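Local coordinates for protein pyrethroid hydrolase (Sphingobium faniae, PDB 5Y5R) that hydrolyses the ester bond of pyrethroid insecticides such as cypermethrin and permethrin, releasing an acid and an alcohol, at residues V203-P206 and I207-R211; P108-P112 and E113-L117. All blocks are in the same frame, centred on the assembly; numbering follows the deposited sequence.

Interaction 1: residues V203-P206 and I207-R211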
ATOM      1  N   VAL A 203      -4.993  -5.855 -13.013  1.00 20.48           N
ATOM      2  CA  VAL A 203      -6.342  -5.546 -13.486  1.00 23.36           C
ATOM      3  C   VAL A 203      -7.227  -4.931 -12.411  1.00 22.85           C
ATOM      4  O   VAL A 203      -8.311  -4.409 -12.746  1.00 21.63           O
ATOM      5  CB  VAL A 203      -7.040  -6.779 -14.097  1.00 23.37           C
ATOM      6  CG1 VAL A 203      -6.273  -7.290 -15.325  1.00 27.59           C
ATOM      7  CG2 VAL A 203      -7.290  -7.863 -13.048  1.00 25.24           C
ATOM      8  N   VAL A 204      -6.821  -4.981 -11.147  1.00 19.75           N
ATOM      9  CA  VAL A 204      -7.472  -4.200 -10.098  1.00 21.44           C
ATOM     10  C   VAL A 204      -7.186  -2.722 -10.323  1.00 24.60           C
ATOM     11  O   VAL A 204      -8.087  -1.915 -10.592  1.00 15.77           O
ATOM     12  CB  VAL A 204      -6.950  -4.662  -8.726  1.00 24.48           C
ATOM     13  CG1 VAL A 204      -7.469  -3.805  -7.577  1.00 23.86           C
ATOM     14  CG2 VAL A 204      -7.247  -6.131  -8.519  1.00 20.89           C
ATOM     15  N   LEU A 205      -5.906  -2.381 -10.343  1.00 18.16           N
ATOM     16  CA  LEU A 205      -5.437  -1.033 -10.604  1.00 20.32           C
ATOM     17  C   LEU A 205      -4.674  -1.050 -11.928  1.00 17.83           C
ATOM     18  O   LEU A 205      -3.494  -1.437 -11.957  1.00 18.31           O
ATOM     19  CB  LEU A 205      -4.544  -0.558  -9.465  1.00 21.05           C
ATOM     20  CG  LEU A 205      -3.944   0.831  -9.627  1.00 20.17           C
ATOM     21  CD1 LEU A 205      -5.041   1.823  -9.558  1.00 15.48           C
ATOM     22  CD2 LEU A 205      -2.966   1.056  -8.526  1.00 18.49           C
ATOM     23  N   PRO A 206      -5.315  -0.696 -13.043  1.00 15.89           N
ATOM     24  CA  PRO A 206      -4.698  -0.875 -14.368  1.00 19.59           C
ATOM     25  C   PRO A 206      -3.445  -0.020 -14.541  1.00 14.87           C
ATOM     26  O   PRO A 206      -3.279   1.023 -13.903  1.00 20.05           O
ATOM     27  CB  PRO A 206      -5.812  -0.442 -15.338  1.00 20.84           C
ATOM     28  CG  PRO A 206      -7.088  -0.561 -14.522  1.00 17.59           C
ATOM     29  CD  PRO A 206      -6.712  -0.234 -13.127  1.00 19.12           C
ATOM     30  N   ILE A 207      -2.526  -0.498 -15.381  1.00 17.88           N
ATOM     31  CA  ILE A 207      -1.264   0.235 -15.552  1.00 18.30           C
ATOM     32  C   ILE A 207      -1.505   1.651 -16.061  1.00 13.84           C
ATOM     33  O   ILE A 207      -0.756   2.562 -15.735  1.00 17.15           O
ATOM     34  CB  ILE A 207      -0.307  -0.525 -16.489  1.00 22.14           C
ATOM     35  CG1 ILE A 207       1.091   0.115 -16.445  1.00 18.63           C
ATOM     36  CG2 ILE A 207      -0.856  -0.492 -17.870  1.00 14.66           C
ATOM     37  CD1 ILE A 207       1.628   0.252 -15.058  1.00 17.66           C
ATOM     38  N   ALA A 208      -2.575   1.877 -16.819  1.00 19.94           N
ATOM     39  CA  ALA A 208      -2.904   3.237 -17.249  1.00 15.94           C
ATOM     40  C   ALA A 208      -3.195   4.137 -16.056  1.00 20.98           C
ATOM     41  O   ALA A 208      -2.804   5.309 -16.041  1.00 14.55           O
ATOM     42  CB  ALA A 208      -4.082   3.218 -18.204  1.00 15.14           C
ATOM     43  N   VAL A 209      -3.925   3.616 -15.058  1.00 11.90           N
ATOM     44  CA  VAL A 209      -4.210   4.403 -13.863  1.00 13.18           C
ATOM     45  C   VAL A 209      -2.958   4.612 -13.036  1.00 13.87           C
ATOM     46  O   VAL A 209      -2.735   5.691 -12.475  1.00 13.06           O
ATOM     47  CB  VAL A 209      -5.303   3.718 -13.038  1.00 16.50           C
ATOM     48  CG1 VAL A 209      -5.480   4.453 -11.743  1.00 15.28           C
ATOM     49  CG2 VAL A 209      -6.576   3.747 -13.831  1.00 10.64           C
ATOM     50  N   GLN A 210      -2.169   3.557 -12.884  1.00 12.76           N
ATOM     51  CA  GLN A 210      -0.890   3.666 -12.211  1.00 14.86           C
ATOM     52  C   GLN A 210      -0.069   4.779 -12.820  1.00 16.46           C
ATOM     53  O   GLN A 210       0.433   5.655 -12.109  1.00 16.30           O
ATOM     54  CB  GLN A 210      -0.149   2.338 -12.303  1.00 16.60           C
ATOM     55  CG  GLN A 210      -0.746   1.257 -11.439  1.00 16.61           C
ATOM     56  CD  GLN A 210      -0.089  -0.064 -11.666  1.00 22.89           C
ATOM     57  OE1 GLN A 210       1.091  -0.267 -11.307  1.00 19.26           O
ATOM     58  NE2 GLN A 210      -0.817  -0.969 -12.308  1.00 18.00           N
ATOM     59  N   ARG A 211       0.075   4.762 -14.150  1.00 12.23           N
ATOM     60  CA  ARG A 211       0.926   5.768 -14.794  1.00 21.58           C
ATOM     61  C   ARG A 211       0.303   7.159 -14.746  1.00 19.91           C
ATOM     62  O   ARG A 211       1.031   8.161 -14.757  1.00 20.45           O
ATOM     63  CB  ARG A 211       1.244   5.373 -16.247  1.00 18.27           C
ATOM     64  CG  ARG A 211       2.122   4.124 -16.369  1.00 21.99           C
ATOM     65  CD  ARG A 211       2.231   3.489 -17.760  1.00 22.04           C
ATOM     66  NE  ARG A 211       3.222   2.407 -17.721  1.00 23.42           N
ATOM     67  CZ  ARG A 211       3.469   1.502 -18.670  1.00 22.84           C
ATOM     68  NH1 ARG A 211       4.384   0.566 -18.444  1.00 19.48           N
ATOM     69  NH2 ARG A 211       2.825   1.498 -19.822  1.00 15.34           N
TER
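Leu-205 and Gln-210 meet twice where the loop 203-206 runs into the helix that begins at Ile-207. Their aliphatic parts touch, CD2 of Leu-205 lying 3.7 Å from CG of Gln-210, and the amide at the end of the glutamine then turns back on the leucine backbone: NE2 of Gln-210 donates to O of Leu-205 at 2.7 Å. That bond is short but bent, 132° at the hydrogen, with the acceptor tilted out of the amide plane. OE1 of the same amide takes a hydrogen bond from the backbone N of Ala-199, so both ends of this buried group have partners and its rotation is fixed. The first regular turn of the helix closes on Pro-206, the N-cap residue, whose O receives N of Gln-210 at 2.9 Å in a nearly straight bond of 172°.

This is the loop that follows strand 194-199 in the alpha/beta-hydrolase fold and carries the acid of the probable charge relay, Asp-202, whose OD1 accepts a hydrogen bond from N of Leu-205. On the buried side packing is tight. With its CG anti to the backbone N (chi1 178°), Leu-205 lays its branch across Val-209 at about a right angle, and CD1 of Leu-205 comes within 3.4 Å of CG1 of Val-209, closer than usual van der Waals contact. The proline ring makes a looser fit alongside the same valine, CD of Pro-206 standing 4.0 Å from CG2 of Val-209. Toward solvent the contact thins out: Ala-208 is exposed, and its methyl stays clear of the loop, while CG1 of Ile-207 lies against one face of the exposed Arg-211 guanidinium, toward its rim, and Arg-211 forms a salt bridge with Glu-198.

Interaction 2: residues P108-P112 and E113-L117; sequences PGVTP and ETFVL
A chi1 of -65° turns OG1 of Thr-114 away from its own carbonyl carbon and back over the incoming loop, while Val-110, with CG1 anti to its backbone N (chi1 -173°), reaches forward to meet it. The valine branch runs crosswise to the threonine, CG1 of Val-110 lying 3.3 Å from OG1 of Thr-114. CG1 of Val-110 also approaches the Phe-115 ring obliquely, 4.3 Å from CE2 of Phe-115. One face of that ring is covered over its centre by CG2 of Thr-114. An unusual chi1 of 18° slants the Glu-113 chain across Thr-111, and its aliphatic part meets the hydroxyl oxygen, CG of Glu-113 lying 3.1 Å from OG1 of Thr-111.

Two i+3 to i backbone bonds, the spacing of a 3-10 turn, wind the chain into the short helix 113-116. N of Thr-114 donates to O of Thr-111 at 3.1 Å, and N of Phe-115 to O of Pro-112 at 3.0 Å; both donors stand well above the carbonyl plane. A weak i+4 bond from N of Val-116 also reaches O of Pro-112.

Val-116 touches the bound pyrethroid. The turn follows strand 95-101 of the central sheet, and Phe-115 packs on Met-213 and Glu-216 of helix 207-216.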
ATOM      1  N   PRO A 108      -0.955  16.107  -3.365  1.00 23.11           N
ATOM      2  CA  PRO A 108      -1.453  16.799  -2.169  1.00 26.74           C
ATOM      3  C   PRO A 108      -2.857  17.363  -2.356  1.00 21.28           C
ATOM      4  O   PRO A 108      -3.144  18.064  -3.321  1.00 24.54           O
ATOM      5  CB  PRO A 108      -0.419  17.913  -1.971  1.00 25.52           C
ATOM      6  CG  PRO A 108       0.895  17.248  -2.561  1.00 26.25           C
ATOM      7  CD  PRO A 108       0.344  16.660  -3.813  1.00 27.54           C
ATOM      8  N   GLY A 109      -3.743  17.065  -1.408  1.00 24.64           N
ATOM      9  CA  GLY A 109      -5.092  17.587  -1.503  1.00 22.15           C
ATOM     10  C   GLY A 109      -6.053  16.740  -2.298  1.00 20.69           C
ATOM     11  O   GLY A 109      -7.230  17.117  -2.431  1.00 22.63           O
ATOM     12  N   VAL A 110      -5.596  15.621  -2.844  1.00 20.00           N
ATOM     13  CA  VAL A 110      -6.406  14.733  -3.665  1.00 19.91           C
ATOM     14  C   VAL A 110      -6.685  13.478  -2.863  1.00 22.86           C
ATOM     15  O   VAL A 110      -5.786  12.951  -2.197  1.00 15.43           O
ATOM     16  CB  VAL A 110      -5.713  14.396  -4.994  1.00 21.20           C
ATOM     17  CG1 VAL A 110      -6.656  13.611  -5.917  1.00 17.83           C
ATOM     18  CG2 VAL A 110      -5.312  15.671  -5.653  1.00 20.97           C
ATOM     19  N   THR A 111      -7.924  13.036  -2.884  1.00 15.75           N
ATOM     20  CA  THR A 111      -8.201  11.811  -2.148  1.00 20.11           C
ATOM     21  C   THR A 111      -8.087  10.614  -3.066  1.00 16.68           C
ATOM     22  O   THR A 111      -8.225  10.736  -4.288  1.00 17.23           O
ATOM     23  CB  THR A 111      -9.603  11.853  -1.549  1.00 19.92           C
ATOM     24  OG1 THR A 111     -10.525  11.948  -2.627  1.00 19.96           O
ATOM     25  CG2 THR A 111      -9.751  13.066  -0.684  1.00 20.00           C
ATOM     26  N   PRO A 112      -7.863   9.430  -2.500  1.00 24.69           N
ATOM     27  CA  PRO A 112      -7.823   8.217  -3.325  1.00 20.07           C
ATOM     28  C   PRO A 112      -9.071   7.991  -4.148  1.00 22.49           C
ATOM     29  O   PRO A 112      -8.975   7.366  -5.214  1.00 20.98           O
ATOM     30  CB  PRO A 112      -7.625   7.110  -2.283  1.00 18.59           C
ATOM     31  CG  PRO A 112      -6.925   7.789  -1.171  1.00 16.83           C
ATOM     32  CD  PRO A 112      -7.444   9.160  -1.108  1.00 17.18           C
ATOM     33  N   GLU A 113     -10.246   8.462  -3.696  1.00 25.09           N
ATOM     34  CA  GLU A 113     -11.458   8.154  -4.459  1.00 26.31           C
ATOM     35  C   GLU A 113     -11.383   8.719  -5.879  1.00 21.72           C
ATOM     36  O   GLU A 113     -11.999   8.152  -6.788  1.00 23.35           O
ATOM     37  CB  GLU A 113     -12.737   8.653  -3.753  1.00 25.33           C
ATOM     38  CG  GLU A 113     -12.593   9.698  -2.686  1.00 23.27           C
ATOM     39  CD  GLU A 113     -13.890   9.981  -1.952  1.00 35.13           C
ATOM     40  OE1 GLU A 113     -14.965   9.575  -2.453  1.00 35.11           O
ATOM     41  OE2 GLU A 113     -13.844  10.645  -0.888  1.00 35.58           O
ATOM     42  N   THR A 114     -10.565   9.769  -6.114  1.00 25.80           N
ATOM     43  CA  THR A 114     -10.376  10.308  -7.466  1.00 20.86           C
ATOM     44  C   THR A 114     -10.017   9.233  -8.477  1.00 21.55           C
ATOM     45  O   THR A 114     -10.528   9.228  -9.600  1.00 22.87           O
ATOM     46  CB  THR A 114      -9.265  11.379  -7.495  1.00 22.11           C
ATOM     47  OG1 THR A 114      -9.646  12.529  -6.729  1.00 30.33           O
ATOM     48  CG2 THR A 114      -8.898  11.788  -8.936  1.00 23.12           C
ATOM     49  N   PHE A 115      -9.156   8.295  -8.098  1.00 19.66           N
ATOM     50  CA  PHE A 115      -8.678   7.316  -9.064  1.00 18.95           C
ATOM     51  C   PHE A 115      -9.413   5.988  -9.031  1.00 17.68           C
ATOM     52  O   PHE A 115      -9.234   5.177  -9.944  1.00 18.14           O
ATOM     53  CB  PHE A 115      -7.175   7.126  -8.849  1.00 24.48           C
ATOM     54  CG  PHE A 115      -6.398   8.365  -9.158  1.00 13.29           C
ATOM     55  CD1 PHE A 115      -6.148   8.720 -10.462  1.00 21.04           C
ATOM     56  CD2 PHE A 115      -5.986   9.201  -8.139  1.00 15.69           C
ATOM     57  CE1 PHE A 115      -5.451   9.842 -10.756  1.00 17.89           C
ATOM     58  CE2 PHE A 115      -5.311  10.342  -8.422  1.00 22.28           C
ATOM     59  CZ  PHE A 115      -5.051  10.674  -9.745  1.00 22.32           C
ATOM     60  N   VAL A 116     -10.214   5.751  -7.998  1.00 20.02           N
ATOM     61  CA  VAL A 116     -11.025   4.539  -7.894  1.00 22.46           C
ATOM     62  C   VAL A 116     -12.340   4.697  -8.626  1.00 19.86           C
ATOM     63  O   VAL A 116     -12.826   3.763  -9.273  1.00 21.90           O
ATOM     64  CB  VAL A 116     -11.242   4.214  -6.408  1.00 19.40           C
ATOM     65  CG1 VAL A 116     -12.385   3.235  -6.228  1.00 24.49           C
ATOM     66  CG2 VAL A 116      -9.926   3.673  -5.808  1.00 18.66           C
ATOM     67  N   LEU A 117     -12.915   5.836  -8.528  1.00 19.14           N
ATOM     68  CA  LEU A 117     -14.193   6.064  -9.155  1.00 16.60           C
ATOM     69  C   LEU A 117     -13.971   6.459 -10.619  1.00 23.84           C
ATOM     70  O   LEU A 117     -12.902   6.975 -10.971  1.00 24.12           O
ATOM     71  CB  LEU A 117     -14.929   7.146  -8.384  1.00 20.88           C
ATOM     72  CG  LEU A 117     -15.436   6.573  -7.042  1.00 21.82           C
ATOM     73  CD1 LEU A 117     -15.116   7.547  -5.950  1.00 29.29           C
ATOM     74  CD2 LEU A 117     -16.941   6.302  -7.043  1.00 18.78           C
TER

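Interaction 2 comes first along the chain; the centres of the two lie about 14 Å apart. Each is a helix start on a loop that follows a strand of the parallel sheet: 95-101 leads to helix 113-116, and its neighbour in the sheet, 194-199, to helix 207-216. The two touch where CG1 of Val-209 packs 4.2 Å from O of Phe-115, so the short helix rests against the longer one. Both supply wall to the ligand pocket, Val-204 from interaction 1 and Val-116 from interaction 2. Interaction 1 lies beside the probable charge-relay residues Asp-202 and His-230, whereas the Val-116 side chain of interaction 2 is about 10 Å from that of His-230.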